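Local coordinates for DNA polymerase III subunit beta (Caulobacter crescentus, PDB 5WCE), which probably forms a ring-shaped head-to-tail homodimer around DNA that tethers DNA polymerases and other proteins to it and so confers processivity, at residues N39-A44 with G122-M127; S26-R31 with P77-Y82; A53-M58 with P209-A214. All coordinates share one frame; numbering follows the deposited sequence.

Contact 1. Residues N39-A44 with G122-M127; sequences NILLSA and GDFPVM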
loop_
_atom_site.group_PDB
_atom_site.type_symbol
_atom_site.label_atom_id
_atom_site.label_comp_id
_atom_site.label_asym_id
_atom_site.label_seq_id
_atom_site.Cartn_x
_atom_site.Cartn_y
_atom_site.Cartn_z
ATOM N N ASN A 39 -11.510 -13.066 -19.431
ATOM C CA ASN A 39 -12.901 -12.713 -19.632
ATOM C C ASN A 39 -13.866 -13.263 -18.609
ATOM O O ASN A 39 -13.583 -14.287 -17.900
ATOM C CB ASN A 39 -13.363 -13.091 -21.047
ATOM C CG ASN A 39 -12.800 -12.150 -22.107
ATOM O OD1 ASN A 39 -11.942 -11.341 -21.812
ATOM N ND2 ASN A 39 -13.284 -12.269 -23.354
ATOM N N ILE A 40 -15.016 -12.586 -18.526
ATOM C CA ILE A 40 -16.175 -13.087 -17.798
ATOM C C ILE A 40 -17.150 -13.667 -18.807
ATOM O O ILE A 40 -17.411 -13.066 -19.841
ATOM C CB ILE A 40 -16.856 -11.995 -16.927
ATOM C CG1 ILE A 40 -16.008 -11.682 -15.715
ATOM C CG2 ILE A 40 -18.242 -12.421 -16.422
ATOM C CD1 ILE A 40 -16.355 -10.378 -14.974
ATOM N N LEU A 41 -17.669 -14.848 -18.516
ATOM C CA LEU A 41 -18.820 -15.424 -19.222
ATOM C C LEU A 41 -20.110 -14.811 -18.669
ATOM O O LEU A 41 -20.433 -14.953 -17.467
ATOM C CB LEU A 41 -18.851 -16.942 -19.020
ATOM C CG LEU A 41 -20.080 -17.663 -19.624
ATOM C CD1 LEU A 41 -20.098 -17.544 -21.138
ATOM C CD2 LEU A 41 -20.058 -19.103 -19.147
ATOM N N LEU A 42 -20.837 -14.088 -19.538
ATOM C CA LEU A 42 -22.090 -13.429 -19.227
ATOM C C LEU A 42 -23.187 -14.310 -19.847
ATOM O O LEU A 42 -23.142 -14.606 -21.030
ATOM C CB LEU A 42 -22.132 -12.023 -19.804
ATOM C CG LEU A 42 -21.096 -11.045 -19.248
ATOM C CD1 LEU A 42 -21.179 -9.744 -20.050
ATOM C CD2 LEU A 42 -21.341 -10.727 -17.794
ATOM N N SER A 43 -24.133 -14.746 -19.035
ATOM C CA SER A 43 -25.171 -15.605 -19.541
ATOM C C SER A 43 -26.534 -15.049 -19.095
ATOM O O SER A 43 -26.859 -15.058 -17.901
ATOM C CB SER A 43 -24.883 -17.035 -19.063
ATOM O OG SER A 43 -25.957 -17.875 -19.462
ATOM N N ALA A 44 -27.315 -14.525 -20.050
ATOM C CA ALA A 44 -28.596 -13.902 -19.740
ATOM C C ALA A 44 -29.758 -14.837 -20.093
ATOM O O ALA A 44 -29.844 -15.310 -21.229
ATOM C CB ALA A 44 -28.763 -12.609 -20.495
ATOM N N GLY A 122 -18.411 -20.561 -26.352
ATOM C CA GLY A 122 -17.998 -21.963 -26.513
ATOM C C GLY A 122 -16.530 -22.245 -26.248
ATOM O O GLY A 122 -16.157 -23.408 -26.097
ATOM N N ASP A 123 -15.675 -21.228 -26.181
ATOM C CA ASP A 123 -14.285 -21.468 -25.834
ATOM C C ASP A 123 -14.023 -21.251 -24.345
ATOM O O ASP A 123 -12.912 -21.389 -23.933
ATOM C CB ASP A 123 -13.361 -20.577 -26.676
ATOM C CG ASP A 123 -13.419 -20.901 -28.144
ATOM O OD1 ASP A 123 -13.427 -22.107 -28.504
ATOM O OD2 ASP A 123 -13.439 -19.952 -28.947
ATOM N N PHE A 124 -15.031 -20.851 -23.578
ATOM C CA PHE A 124 -14.843 -20.542 -22.181
ATOM C C PHE A 124 -14.794 -21.886 -21.409
ATOM O O PHE A 124 -15.609 -22.752 -21.677
ATOM C CB PHE A 124 -15.988 -19.707 -21.656
ATOM C CG PHE A 124 -15.698 -19.082 -20.363
ATOM C CD1 PHE A 124 -14.900 -17.953 -20.313
ATOM C CD2 PHE A 124 -16.167 -19.633 -19.172
ATOM C CE1 PHE A 124 -14.587 -17.375 -19.106
ATOM C CE2 PHE A 124 -15.848 -19.035 -17.967
ATOM C CZ PHE A 124 -15.038 -17.908 -17.932
ATOM N N PRO A 125 -13.838 -22.037 -20.476
ATOM C CA PRO A 125 -13.754 -23.376 -19.820
ATOM C C PRO A 125 -14.973 -23.730 -18.979
ATOM O O PRO A 125 -15.667 -22.891 -18.472
ATOM C CB PRO A 125 -12.528 -23.291 -18.931
ATOM C CG PRO A 125 -11.891 -21.953 -19.216
ATOM C CD PRO A 125 -12.757 -21.128 -20.103
ATOM N N VAL A 126 -15.208 -25.028 -18.840
ATOM C CA VAL A 126 -16.360 -25.599 -18.164
ATOM C C VAL A 126 -15.746 -26.256 -16.943
ATOM O O VAL A 126 -14.807 -27.021 -17.076
ATOM C CB VAL A 126 -16.991 -26.664 -19.068
ATOM C CG1 VAL A 126 -18.041 -27.505 -18.331
ATOM C CG2 VAL A 126 -17.526 -25.974 -20.326
ATOM N N MET A 127 -16.196 -25.864 -15.767
ATOM C CA MET A 127 -15.757 -26.518 -14.530
ATOM C C MET A 127 -16.862 -27.502 -14.157
ATOM O O MET A 127 -17.981 -27.082 -13.894
ATOM C CB MET A 127 -15.585 -25.472 -13.436
ATOM C CG MET A 127 -15.464 -26.047 -12.025
ATOM S SD MET A 127 -13.832 -26.696 -11.695
ATOM C CE MET A 127 -12.834 -25.246 -11.568
#
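L41 of strand 39-45 packs on the ring of F124, in the loop that follows strand 112-116. The contact is small, 159 Å² over both sides, and most of it belongs to these two residues. L41 CB sits over the middle of one ring face, 3.8 Å from the centroid of the F124 ring and 12° off the ring normal. This is a CH-pi contact. The methyl CD2 of L41 lies farther out, 3.9 Å from F124 CD2. The other face of the ring is met near its rim by CD of the next residue, P125, so the phenyl is sandwiched. At the ring edge, near its plane, the carbonyl oxygen of N39 approaches F124 CE1 at 3.5 Å. The amide of N39 leads away from the loop, and its ND2 is hydrogen-bonded to T75. F124 also touches S52 and T75, on the two strands that flank 39-45 in the sheet. The loose side lies along the rest of the loop. G122, D123 and V126 are exposed in the assembly and do not touch strand 39-44. The loop is held here by apolar packing on the ring face, with a carbonyl oxygen at its edge, and no hydrogen bond between the segments gives it direction.

Contact 2. Residues S26-R31 with P77-Y82; sequences SVVERR and PAHTLY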
loop_
_atom_site.group_PDB
_atom_site.type_symbol
_atom_site.label_atom_id
_atom_site.label_comp_id
_atom_site.label_asym_id
_atom_site.label_seq_id
_atom_site.Cartn_x
_atom_site.Cartn_y
_atom_site.Cartn_z
ATOM N N SER A 26 -12.222 -11.057 -9.115
ATOM C CA SER A 26 -11.065 -11.374 -8.220
ATOM C C SER A 26 -10.235 -12.587 -8.642
ATOM O O SER A 26 -9.031 -12.595 -8.413
ATOM C CB SER A 26 -11.563 -11.625 -6.764
ATOM O OG SER A 26 -12.435 -10.586 -6.340
ATOM N N VAL A 27 -10.847 -13.615 -9.248
ATOM C CA VAL A 27 -10.115 -14.803 -9.632
ATOM C C VAL A 27 -9.199 -14.572 -10.797
ATOM O O VAL A 27 -8.236 -15.331 -11.001
ATOM C CB VAL A 27 -11.050 -16.037 -9.939
ATOM C CG1 VAL A 27 -11.835 -15.860 -11.210
ATOM C CG2 VAL A 27 -10.253 -17.371 -10.027
ATOM N N VAL A 28 -9.486 -13.540 -11.598
ATOM C CA VAL A 28 -8.745 -13.355 -12.846
ATOM C C VAL A 28 -7.368 -12.799 -12.533
ATOM O O VAL A 28 -7.252 -11.752 -11.917
ATOM C CB VAL A 28 -9.516 -12.440 -13.813
ATOM C CG1 VAL A 28 -8.727 -12.174 -15.093
ATOM C CG2 VAL A 28 -10.873 -13.051 -14.099
ATOM N N GLU A 29 -6.340 -13.510 -12.966
ATOM C CA GLU A 29 -4.957 -13.093 -12.746
ATOM C C GLU A 29 -4.634 -11.847 -13.579
ATOM O O GLU A 29 -5.004 -11.798 -14.746
ATOM C CB GLU A 29 -4.021 -14.225 -13.192
ATOM C CG GLU A 29 -4.059 -15.474 -12.305
ATOM C CD GLU A 29 -3.403 -15.268 -10.947
ATOM O OE1 GLU A 29 -2.584 -14.345 -10.841
ATOM O OE2 GLU A 29 -3.703 -16.012 -9.971
ATOM N N ARG A 30 -3.942 -10.870 -12.989
ATOM C CA ARG A 30 -3.459 -9.692 -13.744
ATOM C C ARG A 30 -2.568 -10.133 -14.890
ATOM O O ARG A 30 -2.771 -9.715 -16.033
ATOM C CB ARG A 30 -2.672 -8.735 -12.841
ATOM N N ARG A 31 -1.620 -11.019 -14.565
ATOM C CA ARG A 31 -0.549 -11.415 -15.477
ATOM C C ARG A 31 -0.882 -12.668 -16.332
ATOM O O ARG A 31 0.013 -13.434 -16.743
ATOM C CB ARG A 31 0.753 -11.599 -14.661
ATOM N N PRO A 77 -14.002 -8.791 -21.383
ATOM C CA PRO A 77 -12.894 -8.576 -20.460
ATOM C C PRO A 77 -13.350 -8.192 -19.041
ATOM O O PRO A 77 -14.120 -7.265 -18.838
ATOM C CB PRO A 77 -12.038 -7.481 -21.131
ATOM C CG PRO A 77 -12.493 -7.438 -22.524
ATOM C CD PRO A 77 -13.891 -7.931 -22.578
ATOM N N ALA A 78 -12.841 -8.918 -18.072
ATOM C CA ALA A 78 -13.391 -8.863 -16.726
ATOM C C ALA A 78 -13.058 -7.581 -15.958
ATOM O O ALA A 78 -13.963 -6.875 -15.508
ATOM C CB ALA A 78 -12.933 -10.059 -15.939
ATOM N N HIS A 79 -11.775 -7.294 -15.800
ATOM C CA HIS A 79 -11.347 -6.089 -15.060
ATOM C C HIS A 79 -11.855 -4.818 -15.765
ATOM O O HIS A 79 -12.330 -3.882 -15.117
ATOM C CB HIS A 79 -9.809 -6.039 -14.886
ATOM C CG HIS A 79 -9.217 -7.174 -14.069
ATOM N ND1 HIS A 79 -9.715 -7.583 -12.846
ATOM C CD2 HIS A 79 -8.104 -7.936 -14.277
ATOM C CE1 HIS A 79 -8.985 -8.581 -12.370
ATOM N NE2 HIS A 79 -7.995 -8.814 -13.214
ATOM N N THR A 80 -11.777 -4.791 -17.078
ATOM C CA THR A 80 -12.246 -3.625 -17.828
ATOM C C THR A 80 -13.752 -3.391 -17.653
ATOM O O THR A 80 -14.209 -2.242 -17.399
ATOM C CB THR A 80 -11.901 -3.767 -19.309
ATOM O OG1 THR A 80 -10.468 -3.836 -19.434
ATOM C CG2 THR A 80 -12.462 -2.616 -20.146
ATOM N N LEU A 81 -14.530 -4.456 -17.783
ATOM C CA LEU A 81 -15.938 -4.338 -17.492
ATOM C C LEU A 81 -16.208 -3.846 -16.073
ATOM O O LEU A 81 -17.004 -2.918 -15.892
ATOM C CB LEU A 81 -16.667 -5.652 -17.725
ATOM C CG LEU A 81 -18.192 -5.599 -17.701
ATOM C CD1 LEU A 81 -18.775 -4.535 -18.584
ATOM C CD2 LEU A 81 -18.792 -6.933 -18.119
ATOM N N TYR A 82 -15.509 -4.419 -15.095
ATOM C CA TYR A 82 -15.648 -4.016 -13.680
ATOM C C TYR A 82 -15.328 -2.507 -13.505
ATOM O O TYR A 82 -16.108 -1.763 -12.936
ATOM C CB TYR A 82 -14.757 -4.895 -12.773
ATOM C CG TYR A 82 -14.717 -4.414 -11.339
ATOM C CD1 TYR A 82 -15.789 -4.661 -10.478
ATOM C CD2 TYR A 82 -13.623 -3.674 -10.857
ATOM C CE1 TYR A 82 -15.782 -4.198 -9.178
ATOM C CE2 TYR A 82 -13.615 -3.170 -9.569
ATOM C CZ TYR A 82 -14.685 -3.437 -8.725
ATOM O OH TYR A 82 -14.651 -2.947 -7.423
#
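The CA atoms of V28 and A78 are the nearest pair, 7.5 Å apart, where the irregular segment 26-31 passes the first turn of helix 78-87. V28 points at the helix and carries the apolar part of the contact. With V28 CG1 anti to the backbone N (chi1 177°), its two methyls go to different neighbours. CG2 of V28 meets the methyl CB of A78 at 4.1 Å. CG1 of V28 lies 3.9 Å from NE2 of H79. V28 and H79 run past each other in opposite directions.

The imidazole brings its edge to the loop. H79 NE2 faces the carbonyl oxygen of V28 at 3.3 Å, near the ring plane. The bond is weak, long and bent, with an N-H...O angle of 132°. The stronger partner of the ring is Q25, at the end of helix 14-25, whose OE1 is hydrogen-bonded to ND1 of H79. Both bonds belong to the modelled conformer; H79 has a second one, so the weaker bond is doubtful.

Helices 14-25 and 78-87 are the two helices of the N-terminal domain. In this family such helices line the inner wall of the ring, facing the hole for DNA. Segment 26-31 leaves the first of them and crosses beside the start of the second, where P77 takes the N-cap position. Behind the contact, A78 also rests on I40 of strand 39-45, so the helix start is tied to the sheet. The far side of the loop turns to the central domain, where the carbonyl oxygen of V27 and the carboxylate of E29 face K211 of helix 210-220.

Contact 3. Residues A53-M58 with P209-A214; sequences ATDLDM and PRKTIA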
loop_
_atom_site.group_PDB
_atom_site.type_symbol
_atom_site.label_atom_id
_atom_site.label_comp_id
_atom_site.label_asym_id
_atom_site.label_seq_id
_atom_site.Cartn_x
_atom_site.Cartn_y
_atom_site.Cartn_z
ATOM N N ALA A 53 -16.174 -16.546 -13.871
ATOM C CA ALA A 53 -14.781 -16.315 -14.181
ATOM C C ALA A 53 -13.950 -17.445 -13.619
ATOM O O ALA A 53 -14.355 -18.103 -12.643
ATOM C CB ALA A 53 -14.331 -14.978 -13.651
ATOM N N THR A 54 -12.808 -17.668 -14.230
ATOM C CA THR A 54 -11.934 -18.791 -13.812
ATOM C C THR A 54 -10.455 -18.552 -14.067
ATOM O O THR A 54 -10.070 -17.778 -14.942
ATOM C CB THR A 54 -12.348 -20.072 -14.583
ATOM O OG1 THR A 54 -11.707 -21.230 -14.043
ATOM C CG2 THR A 54 -12.028 -19.968 -16.074
ATOM N N ASP A 55 -9.624 -19.273 -13.312
ATOM C CA ASP A 55 -8.197 -19.352 -13.593
ATOM C C ASP A 55 -7.789 -20.782 -13.912
ATOM O O ASP A 55 -6.595 -21.147 -13.837
ATOM C CB ASP A 55 -7.398 -18.777 -12.441
ATOM C CG ASP A 55 -7.523 -19.613 -11.158
ATOM O OD1 ASP A 55 -8.200 -20.696 -11.201
ATOM O OD2 ASP A 55 -6.912 -19.190 -10.161
ATOM N N LEU A 56 -8.784 -21.600 -14.238
ATOM C CA LEU A 56 -8.629 -23.044 -14.496
ATOM C C LEU A 56 -8.570 -23.912 -13.233
ATOM O O LEU A 56 -9.073 -25.036 -13.277
ATOM C CB LEU A 56 -7.496 -23.425 -15.463
ATOM C CG LEU A 56 -7.487 -22.755 -16.862
ATOM C CD1 LEU A 56 -6.217 -23.083 -17.602
ATOM C CD2 LEU A 56 -8.719 -23.169 -17.641
ATOM N N ASP A 57 -7.998 -23.430 -12.144
ATOM C CA ASP A 57 -8.043 -24.162 -10.865
ATOM C C ASP A 57 -9.364 -23.995 -10.157
ATOM O O ASP A 57 -9.886 -24.935 -9.536
ATOM C CB ASP A 57 -6.901 -23.722 -9.949
ATOM C CG ASP A 57 -5.541 -24.119 -10.504
ATOM O OD1 ASP A 57 -5.390 -25.232 -11.064
ATOM O OD2 ASP A 57 -4.627 -23.300 -10.423
ATOM N N MET A 58 -9.928 -22.797 -10.250
ATOM C CA MET A 58 -11.177 -22.490 -9.616
ATOM C C MET A 58 -12.051 -21.587 -10.478
ATOM O O MET A 58 -11.542 -20.912 -11.403
ATOM C CB MET A 58 -10.946 -21.851 -8.283
ATOM C CG MET A 58 -10.484 -20.395 -8.356
ATOM S SD MET A 58 -9.812 -19.754 -6.801
ATOM C CE MET A 58 -8.245 -20.580 -7.016
ATOM N N PRO A 209 -6.563 -25.491 -2.240
ATOM C CA PRO A 209 -5.472 -24.578 -2.639
ATOM C C PRO A 209 -5.477 -23.223 -1.936
ATOM O O PRO A 209 -6.539 -22.663 -1.622
ATOM C CB PRO A 209 -5.693 -24.401 -4.161
ATOM C CG PRO A 209 -6.361 -25.664 -4.569
ATOM C CD PRO A 209 -7.296 -26.005 -3.415
ATOM N N ARG A 210 -4.272 -22.700 -1.713
ATOM C CA ARG A 210 -4.095 -21.421 -1.057
ATOM C C ARG A 210 -4.962 -20.341 -1.651
ATOM O O ARG A 210 -5.661 -19.637 -0.920
ATOM C CB ARG A 210 -2.603 -21.013 -1.058
ATOM C CG ARG A 210 -2.310 -19.686 -0.380
ATOM C CD ARG A 210 -0.856 -19.252 -0.565
ATOM N NE ARG A 210 -0.500 -19.103 -1.987
ATOM C CZ ARG A 210 0.220 -19.948 -2.746
ATOM N NH1 ARG A 210 0.788 -21.070 -2.281
ATOM N NH2 ARG A 210 0.402 -19.632 -4.050
ATOM N N LYS A 211 -4.924 -20.190 -2.969
ATOM C CA LYS A 211 -5.708 -19.139 -3.605
ATOM C C LYS A 211 -7.205 -19.364 -3.411
ATOM O O LYS A 211 -7.981 -18.422 -3.252
ATOM C CB LYS A 211 -5.326 -18.982 -5.086
ATOM C CG LYS A 211 -6.166 -17.903 -5.789
ATOM C CD LYS A 211 -5.785 -17.688 -7.250
ATOM C CE LYS A 211 -6.764 -16.753 -7.945
ATOM N NZ LYS A 211 -6.420 -16.672 -9.404
ATOM N N THR A 212 -7.636 -20.622 -3.455
ATOM C CA THR A 212 -9.048 -20.946 -3.232
ATOM C C THR A 212 -9.552 -20.538 -1.859
ATOM O O THR A 212 -10.636 -20.002 -1.716
ATOM C CB THR A 212 -9.278 -22.477 -3.432
ATOM O OG1 THR A 212 -8.849 -22.848 -4.783
ATOM C CG2 THR A 212 -10.758 -22.837 -3.174
ATOM N N ILE A 213 -8.731 -20.808 -0.842
ATOM C CA ILE A 213 -9.023 -20.355 0.531
ATOM C C ILE A 213 -9.152 -18.829 0.564
ATOM O O ILE A 213 -10.059 -18.318 1.178
ATOM C CB ILE A 213 -7.960 -20.892 1.519
ATOM C CG1 ILE A 213 -8.133 -22.400 1.685
ATOM C CG2 ILE A 213 -7.993 -20.126 2.844
ATOM C CD1 ILE A 213 -9.451 -22.837 2.299
ATOM N N ALA A 214 -8.266 -18.129 -0.120
ATOM C CA ALA A 214 -8.243 -16.690 -0.098
ATOM C C ALA A 214 -9.529 -16.132 -0.713
ATOM O O ALA A 214 -10.184 -15.264 -0.133
ATOM C CB ALA A 214 -7.028 -16.160 -0.825
#
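A chi1 of 66° sets CG of D55 between its backbone N and carbonyl carbon, while the K211 chain is fully extended from the helix, and the two ends meet from opposite directions. K211 NZ and D55 OD2 form a salt bridge of 2.7 Å. The lysine nitrogen comes from the anti side of the oxygen, 24° out of the carboxylate plane. M58 bends at its thioether (chi3 78°), which lays CE against the helix, 3.6 Å from K211 CG. The same methyl comes within 3.2 Å of T212 OG1, a close approach. That hydroxyl is hydrogen-bonded to S247.

Segment 53-58 holds the turn between strands 48-54 and 58-65, a beta hairpin of the N-terminal domain. Helix 210-220 belongs to the central domain, so this is an interdomain contact. The turn is held from within by two side chains. T54 OG1 accepts from L56 N at 3.0 Å, an ST turn, and gives its proton to M58 O. D55 OD1 accepts from M58 N at 2.9 Å, an Asx motif, and weakly from D57 N. These bonds hold the carboxylate in place, with OD2 left for the lysine. K211 NZ also has a hydrogen bond to V27 O and a second salt bridge, to E29 OE2. Two carboxylates so close would be expected to keep the lysine protonated.

In the fold
The three contact centres lie close together: about 14 Å separate contact 2 from each of the others, and about 16 Å separate contacts 1 and 3. Along the chain the segments come as 26-31, 39-44, 53-58, 77-82, 122-127 and 209-214, so each pair of contacts crosses. Contacts 1 and 2 stay within the N-terminal domain and meet where strand 39-45 packs on the start of helix 78-87. Strands 39-45 and 48-54 are neighbours in an antiparallel sheet that continues through strand 58-65 to strands 243-248, 235-240, 226-231 and 136-139 of the central domain. Contact 3 lies beside that junction and adds side-chain links where the sheet already joins the two domains.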